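Local coordinates for sphingomyelinase C (Streptomyces griseocarneus, PDB 7CNE), which belongs to the DNase I-like endonuclease/exonuclease/phosphatase superfamily, with mixed beta-sheets packed between helices in a compact single-chain enzyme, at residues G161-A164 with A165-R169. Numbering follows the deposited sequence.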
ATOM      1  N   GLY A 161     -17.901 -11.610  -8.225  1.00 33.47           N
ATOM      2  CA  GLY A 161     -17.464 -10.624  -9.190  1.00 29.56           C
ATOM      3  C   GLY A 161     -17.504  -9.185  -8.718  1.00 26.92           C
ATOM      4  O   GLY A 161     -16.911  -8.317  -9.379  1.00 22.78           O
ATOM      5  N   GLU A 162     -18.166  -8.895  -7.597  1.00 23.91           N
ATOM      6  CA  GLU A 162     -18.332  -7.504  -7.186  1.00 26.55           C
ATOM      7  C   GLU A 162     -17.007  -6.868  -6.765  1.00 22.50           C
ATOM      8  O   GLU A 162     -16.769  -5.687  -7.040  1.00 23.90           O
ATOM      9  CB  GLU A 162     -19.350  -7.400  -6.052  1.00 22.66           C
ATOM     10  CG  GLU A 162     -19.850  -5.969  -5.854  1.00 26.58           C
ATOM     11  CD  GLU A 162     -20.878  -5.852  -4.744  1.00 29.07           C
ATOM     12  OE1 GLU A 162     -21.028  -6.821  -3.972  1.00 27.53           O
ATOM     13  OE2 GLU A 162     -21.530  -4.789  -4.646  1.00 27.52           O
ATOM     14  N   ALA A 163     -16.143  -7.626  -6.084  1.00 21.12           N
ATOM     15  CA  ALA A 163     -14.854  -7.087  -5.654  1.00 20.93           C
ATOM     16  C   ALA A 163     -14.019  -6.628  -6.846  1.00 20.00           C
ATOM     17  O   ALA A 163     -13.469  -5.522  -6.842  1.00 22.82           O
ATOM     18  CB  ALA A 163     -14.092  -8.129  -4.828  1.00 20.97           C
ATOM     19  N   ALA A 164     -13.901  -7.475  -7.872  1.00 19.28           N
ATOM     20  CA  ALA A 164     -13.154  -7.094  -9.067  1.00 21.42           C
ATOM     21  C   ALA A 164     -13.802  -5.910  -9.773  1.00 21.44           C
ATOM     22  O   ALA A 164     -13.106  -5.015 -10.268  1.00 20.75           O
ATOM     23  CB  ALA A 164     -13.039  -8.280 -10.025  1.00 24.11           C
ATOM     24  N   ALA A 165     -15.136  -5.889  -9.834  1.00 21.39           N
ATOM     25  CA  ALA A 165     -15.821  -4.759 -10.455  1.00 24.48           C
ATOM     26  C   ALA A 165     -15.509  -3.458  -9.726  1.00 22.01           C
ATOM     27  O   ALA A 165     -15.300  -2.417 -10.358  1.00 19.48           O
ATOM     28  CB  ALA A 165     -17.329  -5.005 -10.483  1.00 19.63           C
ATOM     29  N   ASP A 166     -15.485  -3.493  -8.394  1.00 20.85           N
ATOM     30  CA  ASP A 166     -15.209  -2.270  -7.656  1.00 21.17           C
ATOM     31  C   ASP A 166     -13.732  -1.891  -7.716  1.00 19.03           C
ATOM     32  O   ASP A 166     -13.416  -0.698  -7.770  1.00 19.08           O
ATOM     33  CB  ASP A 166     -15.696  -2.398  -6.214  1.00 20.87           C
ATOM     34  CG  ASP A 166     -17.198  -2.231  -6.112  1.00 23.20           C
ATOM     35  OD1 ASP A 166     -17.796  -1.740  -7.092  1.00 24.14           O
ATOM     36  OD2 ASP A 166     -17.780  -2.586  -5.075  1.00 23.32           O
ATOM     37  N   ARG A 167     -12.815  -2.869  -7.734  1.00 18.89           N
ATOM     38  CA  ARG A 167     -11.415  -2.526  -7.991  1.00 18.03           C
ATOM     39  C   ARG A 167     -11.279  -1.779  -9.309  1.00 19.92           C
ATOM     40  O   ARG A 167     -10.540  -0.791  -9.402  1.00 18.45           O
ATOM     41  CB  ARG A 167     -10.531  -3.782  -8.013  1.00 18.51           C
ATOM     42  CG  ARG A 167     -10.191  -4.356  -6.642  1.00 21.32           C
ATOM     43  CD  ARG A 167      -9.049  -5.359  -6.701  1.00 17.40           C
ATOM     44  NE  ARG A 167      -9.409  -6.626  -7.338  1.00 22.90           N
ATOM     45  CZ  ARG A 167      -9.972  -7.657  -6.713  1.00 23.61           C
ATOM     46  NH1 ARG A 167     -10.278  -7.583  -5.415  1.00 17.40           N
ATOM     47  NH2 ARG A 167     -10.229  -8.771  -7.393  1.00 21.27           N
ATOM     48  N   SER A 168     -11.968  -2.252 -10.351  1.00 18.98           N
ATOM     49  CA  SER A 168     -11.897  -1.574 -11.640  1.00 17.16           C
ATOM     50  C   SER A 168     -12.321  -0.118 -11.506  1.00 18.50           C
ATOM     51  O   SER A 168     -11.637   0.786 -11.994  1.00 17.41           O
ATOM     52  CB  SER A 168     -12.770  -2.304 -12.665  1.00 18.54           C
ATOM     53  OG  SER A 168     -12.818  -1.604 -13.895  1.00 19.23           O
ATOM     54  N   ARG A 169     -13.445   0.128 -10.823  1.00 17.80           N
ATOM     55  CA  ARG A 169     -13.895   1.502 -10.618  1.00 19.22           C
ATOM     56  C   ARG A 169     -12.904   2.293  -9.763  1.00 17.57           C
ATOM     57  O   ARG A 169     -12.703   3.495  -9.987  1.00 16.45           O
ATOM     58  CB  ARG A 169     -15.289   1.510  -9.982  1.00 19.58           C
ATOM     59  CG  ARG A 169     -16.410   1.073 -10.952  1.00 20.15           C
ATOM     60  CD  ARG A 169     -17.559   0.340 -10.243  1.00 19.00           C
ATOM     61  NE  ARG A 169     -18.645   0.017 -11.181  1.00 23.13           N
ATOM     62  CZ  ARG A 169     -18.619  -1.008 -12.034  1.00 26.25           C
ATOM     63  NH1 ARG A 169     -17.571  -1.830 -12.072  1.00 21.34           N
ATOM     64  NH2 ARG A 169     -19.649  -1.227 -12.850  1.00 26.82           N
TER
HETATM   65  O   HOH W   1     -20.508  -2.425  -4.851  1.00 21.96           O
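Arg167 folds its guanidinium back along the first turn of helix 162-180, laying one face over the backbone of Ala163 and Ala164. The CA of Ala164 sits 3.6 Å above the guanidinium plane, toward its rim, and Arg167 NH2 lies 3.9 Å from Ala164 CB while NH1 is equally close to Ala163 CB. A bend at chi3 (-71°) turns the chain back this way, and methyl side chains are small enough to let the flat group settle close to the helix. The buried charge is met by Glu203 at NE, with Gln152 O and Thr154 accepting from NH1. This helix is the crossover of a beta-alpha-beta unit between strands 142-150 and 188-192 in the DNase I-like fold. Gly161 is its N-cap residue, where a positive phi (78°) suits glycine, and its O takes the first of five successive i+4 to i backbone bonds, from Ala165 N at 3.0 Å. Glu162 and Asp166, one turn apart, run side by side with carboxylate planes 48° apart. Their OE2 and OD2 are 4.4 Å apart, a like-charge approach probably eased by a water hydrogen-bonded to both OE2 and OD2; Glu162 OE1 accepts from Ala159 N. As an acid in the first turn, Glu162 would probably be stabilised by the helix dipole, Asp166, one turn on, less so. At Ala165 O, Arg169 NH1 (2.9 Å) approaches from above the carbonyl plane, across from Arg169 N on the opposite face.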